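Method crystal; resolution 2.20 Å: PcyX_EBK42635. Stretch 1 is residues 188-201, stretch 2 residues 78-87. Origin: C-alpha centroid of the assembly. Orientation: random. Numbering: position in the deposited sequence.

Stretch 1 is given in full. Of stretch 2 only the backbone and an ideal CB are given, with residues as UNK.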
# COMPACT_ATOMS: atom_id res chain seq x y z
N GLU A 188 -7.95 -7.11 -20.74
CA GLU A 188 -7.85 -6.01 -21.68
C GLU A 188 -7.58 -4.71 -20.93
O GLU A 188 -8.13 -4.47 -19.86
CB GLU A 188 -9.15 -5.89 -22.49
CG GLU A 188 -9.17 -4.74 -23.50
CD GLU A 188 -8.07 -4.84 -24.54
OE1 GLU A 188 -6.88 -4.78 -24.16
OE2 GLU A 188 -8.39 -4.99 -25.74
N MET A 189 -6.73 -3.87 -21.53
CA MET A 189 -6.24 -2.68 -20.83
C MET A 189 -7.38 -1.81 -20.33
O MET A 189 -7.41 -1.42 -19.16
CB MET A 189 -5.33 -1.88 -21.76
CG MET A 189 -4.11 -1.28 -21.08
SD MET A 189 -3.12 -0.27 -22.19
CE MET A 189 -1.56 -1.14 -22.15
N ALA A 190 -8.34 -1.49 -21.21
CA ALA A 190 -9.43 -0.59 -20.84
C ALA A 190 -10.14 -1.07 -19.58
O ALA A 190 -10.41 -0.29 -18.66
CB ALA A 190 -10.41 -0.46 -22.00
N ASP A 191 -10.47 -2.37 -19.52
CA ASP A 191 -11.20 -2.89 -18.37
C ASP A 191 -10.34 -2.91 -17.12
O ASP A 191 -10.85 -2.72 -16.01
CB ASP A 191 -11.73 -4.29 -18.68
CG ASP A 191 -12.79 -4.29 -19.76
OD1 ASP A 191 -13.00 -3.22 -20.38
OD2 ASP A 191 -13.40 -5.34 -20.00
N VAL A 192 -9.03 -3.15 -17.26
CA VAL A 192 -8.15 -3.15 -16.09
C VAL A 192 -8.04 -1.75 -15.51
O VAL A 192 -8.08 -1.57 -14.28
CB VAL A 192 -6.77 -3.73 -16.46
CG1 VAL A 192 -5.82 -3.66 -15.28
CG2 VAL A 192 -6.91 -5.16 -16.94
N ILE A 193 -7.90 -0.74 -16.36
CA ILE A 193 -7.89 0.64 -15.89
C ILE A 193 -9.17 0.94 -15.12
O ILE A 193 -9.14 1.43 -13.98
CB ILE A 193 -7.71 1.61 -17.08
CG1 ILE A 193 -6.30 1.45 -17.67
CG2 ILE A 193 -7.96 3.06 -16.64
CD1 ILE A 193 -6.04 2.28 -18.92
N LYS A 194 -10.32 0.66 -15.74
CA LYS A 194 -11.61 0.89 -15.09
C LYS A 194 -11.66 0.24 -13.71
O LYS A 194 -12.08 0.86 -12.73
CB LYS A 194 -12.73 0.36 -15.98
CG LYS A 194 -14.14 0.67 -15.50
CD LYS A 194 -15.19 -0.05 -16.33
CE LYS A 194 -15.04 0.25 -17.82
NZ LYS A 194 -14.95 1.71 -18.11
N ALA A 195 -11.23 -1.02 -13.63
CA ALA A 195 -11.35 -1.76 -12.37
C ALA A 195 -10.48 -1.15 -11.28
O ALA A 195 -10.93 -0.96 -10.14
CB ALA A 195 -10.99 -3.23 -12.59
N GLN A 196 -9.23 -0.83 -11.61
CA GLN A 196 -8.32 -0.29 -10.60
C GLN A 196 -8.74 1.11 -10.16
O GLN A 196 -8.64 1.44 -8.97
CB GLN A 196 -6.89 -0.29 -11.14
CG GLN A 196 -6.31 -1.69 -11.33
CD GLN A 196 -4.84 -1.67 -11.69
OE1 GLN A 196 -4.26 -0.62 -11.96
NE2 GLN A 196 -4.22 -2.85 -11.69
N ASN A 197 -9.20 1.94 -11.10
CA ASN A 197 -9.68 3.27 -10.74
C ASN A 197 -10.89 3.19 -9.82
O ASN A 197 -10.93 3.85 -8.77
CB ASN A 197 -10.02 4.06 -12.00
CG ASN A 197 -8.78 4.48 -12.78
OD1 ASN A 197 -7.66 4.10 -12.44
ND2 ASN A 197 -8.99 5.26 -13.83
N TYR A 198 -11.89 2.39 -10.19
CA TYR A 198 -13.06 2.21 -9.35
C TYR A 198 -12.66 1.88 -7.91
O TYR A 198 -13.29 2.35 -6.96
CB TYR A 198 -13.95 1.10 -9.92
CG TYR A 198 -15.23 0.85 -9.15
CD1 TYR A 198 -16.36 1.61 -9.38
CD2 TYR A 198 -15.30 -0.18 -8.22
CE1 TYR A 198 -17.53 1.38 -8.68
CE2 TYR A 198 -16.47 -0.42 -7.51
CZ TYR A 198 -17.58 0.36 -7.75
OH TYR A 198 -18.74 0.12 -7.05
N TYR A 199 -11.61 1.08 -7.75
CA TYR A 199 -11.08 0.81 -6.41
C TYR A 199 -10.47 2.07 -5.81
O TYR A 199 -10.55 2.29 -4.59
CB TYR A 199 -10.05 -0.31 -6.49
CG TYR A 199 -9.24 -0.52 -5.23
CD1 TYR A 199 -8.10 0.24 -4.97
CD2 TYR A 199 -9.59 -1.50 -4.31
CE1 TYR A 199 -7.36 0.05 -3.82
CE2 TYR A 199 -8.85 -1.70 -3.16
CZ TYR A 199 -7.74 -0.92 -2.92
OH TYR A 199 -7.00 -1.12 -1.78
N SER A 200 -9.84 2.91 -6.64
CA SER A 200 -9.22 4.13 -6.13
C SER A 200 -10.28 5.17 -5.77
O SER A 200 -10.14 5.88 -4.76
CB SER A 200 -8.25 4.69 -7.17
OG SER A 200 -7.15 3.82 -7.35
N GLU A 201 -11.34 5.27 -6.57
CA GLU A 201 -12.45 6.15 -6.23
C GLU A 201 -13.01 5.82 -4.85
O GLU A 201 -13.09 6.68 -3.97
CB GLU A 201 -13.54 6.05 -7.29
CG GLU A 201 -14.94 6.42 -6.81
CD GLU A 201 -15.97 6.40 -7.92
OE1 GLU A 201 -15.64 5.92 -9.03
OE2 GLU A 201 -17.11 6.85 -7.69
N UNK A 78 0.31 0.19 2.76
CA UNK A 78 1.03 -0.53 1.72
C UNK A 78 0.02 -1.04 0.71
O UNK A 78 -0.90 -1.78 1.07
CB UNK A 78 1.86 -1.68 2.30
N UNK A 79 0.21 -0.66 -0.56
CA UNK A 79 -0.71 -1.03 -1.62
C UNK A 79 0.08 -1.39 -2.87
O UNK A 79 1.10 -0.77 -3.17
CB UNK A 79 -1.70 0.10 -1.91
N UNK A 80 -0.41 -2.39 -3.60
CA UNK A 80 0.22 -2.84 -4.84
C UNK A 80 -0.84 -2.94 -5.93
O UNK A 80 -1.82 -3.68 -5.78
CB UNK A 80 0.92 -4.18 -4.64
N UNK A 81 -0.64 -2.21 -7.03
CA UNK A 81 -1.48 -2.32 -8.21
C UNK A 81 -0.75 -3.12 -9.28
O UNK A 81 0.40 -2.80 -9.61
CB UNK A 81 -1.87 -0.94 -8.74
N UNK A 82 -1.35 -4.15 -9.87
CA UNK A 82 -0.69 -4.87 -10.97
C UNK A 82 -0.69 -4.04 -12.25
O UNK A 82 -1.32 -2.98 -12.35
CB UNK A 82 -1.38 -6.21 -11.22
N UNK A 83 0.02 -4.55 -13.25
CA UNK A 83 0.12 -3.87 -14.53
C UNK A 83 -1.19 -3.99 -15.30
O UNK A 83 -2.09 -4.77 -14.95
CB UNK A 83 1.28 -4.44 -15.35
N UNK A 84 -1.30 -3.20 -16.38
CA UNK A 84 -2.59 -2.89 -17.00
C UNK A 84 -3.15 -3.99 -17.90
O UNK A 84 -4.31 -3.88 -18.30
CB UNK A 84 -2.46 -1.60 -17.82
N UNK A 85 -2.38 -5.03 -18.25
CA UNK A 85 -2.97 -6.20 -18.88
C UNK A 85 -3.30 -7.30 -17.87
O UNK A 85 -3.85 -8.33 -18.25
CB UNK A 85 -2.02 -6.75 -19.95
N UNK A 86 -2.97 -7.09 -16.60
CA UNK A 86 -3.27 -8.04 -15.55
C UNK A 86 -4.63 -7.71 -14.93
O UNK A 86 -5.01 -6.55 -14.81
CB UNK A 86 -2.17 -8.03 -14.49
N UNK A 87 -5.35 -8.76 -14.54
CA UNK A 87 -6.65 -8.61 -13.94
C UNK A 87 -6.66 -9.04 -12.49
O UNK A 87 -7.73 -9.31 -11.92
CB UNK A 87 -7.69 -9.41 -14.73

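The helix of stretch 1 runs nearly antiparallel to the strand of stretch 2, their N-to-C directions at 161° and their axes 10.2 Å apart at closest approach.

Position 78 has extended backbone angles, and its CB has nothing of the helix within 5.5 Å. Stretch 1 sets no preference here; the residue is Leu78, which makes no contact with it.

At position 79 CA-to-CB points toward the helix, and the ideal CB lies 5.4 Å from Tyr199 OH. The space in front of the tyrosine would suit a small or medium side chain, apolar or weakly polar. The residue is Cys79, whose SG comes 4.2 Å from Tyr199 OH, a loose contact rather than a hydrogen bond.

Position 80 is again out of reach, and many residues would fit as far as the helix is concerned. It is Leu80.

Position 81 points toward the helix, its CB 4.0 Å from Gln196 OE1, with Tyr199 and Ser200 a turn further along. The room between CB and these residues favours a long apolar or aromatic side chain; leucine, methionine or phenylalanine could all be considered. It is Phe81, with chi1 in m. Its CZ lies 3.7 Å from Tyr199 CD1 and 3.6 Å from Ser200 OG, while CD1 approaches Gln196 CD at 3.8 Å. The two aromatic rings meet obliquely, with centroids 5.7 Å apart and planes at 82°.

At position 82 the CB points sideways, 4.4 Å from Gln196 NE2. The main contact belongs to the backbone: the carbonyl accepts a nearly linear hydrogen bond from Gln196 NE2 to O of this residue, 3.0 Å long, a bond that draws on the backbone and so does not itself specify the side chain. A phi of -73° also permits proline, and the residue is Pro82, whose CD packs 3.4 Å from Gln196 NE2.

Position 83 points away and opens a type I turn; its side chain is little constrained by the helix. It is Met83, whose O accepts the turn's hydrogen bond from N of position 86 at 3.0 Å.

Position 84 points sideways, yet its CB is 3.7 Å from Met189 CG, 4.7 Å from Val192 CG1 and 4.9 Å from Ile193 CG1. This apolar setting calls for a branched or flexible aliphatic chain such as leucine, isoleucine or methionine. Leu84 gives up more surface to the helix than any other residue of stretch 2; its CD2 reaches Ile193 CG1 at 4.0 Å. Its O also receives a CA-H...O contact from Met189 CA at 3.4 Å.

Position 85 points away, though its CA is 5.2 Å from Met189 CA, so polar residues are as acceptable to the helix as apolar ones. It is Thr85, whose OG1 is hydrogen-bonded elsewhere in the structure.

Position 86 also points away, with the same latitude. It is Asn86, whose O lies 3.0 Å from Val192 CG1.

At position 87 an ideal CB would sit 4.9 Å from Val192 CG2, leaving room for a small side chain. Phi and psi of -113° and 20° do not demand glycine, but the residue is Gly87.

Stretch 2 78-87: LCLFPMLTNG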
# COMPACT_ATOMS: atom_id res chain seq x y z
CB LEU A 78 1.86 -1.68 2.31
CG LEU A 78 2.69 -2.49 1.32
CD1 LEU A 78 3.78 -1.64 0.67
CD2 LEU A 78 3.31 -3.69 2.01
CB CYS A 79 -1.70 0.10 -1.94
SG CYS A 79 -3.01 -0.40 -3.05
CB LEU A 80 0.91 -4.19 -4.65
CG LEU A 80 2.39 -4.19 -4.26
CD1 LEU A 80 2.58 -3.77 -2.81
CD2 LEU A 80 3.02 -5.55 -4.51
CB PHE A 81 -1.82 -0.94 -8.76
CG PHE A 81 -2.88 -0.21 -7.98
CD1 PHE A 81 -4.22 -0.49 -8.18
CD2 PHE A 81 -2.54 0.77 -7.07
CE1 PHE A 81 -5.20 0.18 -7.47
CE2 PHE A 81 -3.51 1.45 -6.35
CZ PHE A 81 -4.84 1.15 -6.56
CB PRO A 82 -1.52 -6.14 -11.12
CG PRO A 82 -2.86 -5.79 -10.58
CD PRO A 82 -2.60 -4.82 -9.46
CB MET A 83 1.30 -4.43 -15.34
CG MET A 83 1.77 -3.56 -16.51
SD MET A 83 2.19 -1.88 -16.03
CE MET A 83 3.59 -2.18 -14.95
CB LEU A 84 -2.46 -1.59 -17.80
CG LEU A 84 -2.06 -0.36 -16.97
CD1 LEU A 84 -1.86 0.85 -17.86
CD2 LEU A 84 -3.08 -0.05 -15.88
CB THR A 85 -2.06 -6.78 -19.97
OG1 THR A 85 -0.81 -7.20 -19.40
CG2 THR A 85 -1.80 -5.76 -21.07
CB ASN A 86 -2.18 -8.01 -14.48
CG ASN A 86 -2.33 -9.11 -13.45
OD1 ASN A 86 -3.43 -9.59 -13.19
ND2 ASN A 86 -1.21 -9.52 -12.87
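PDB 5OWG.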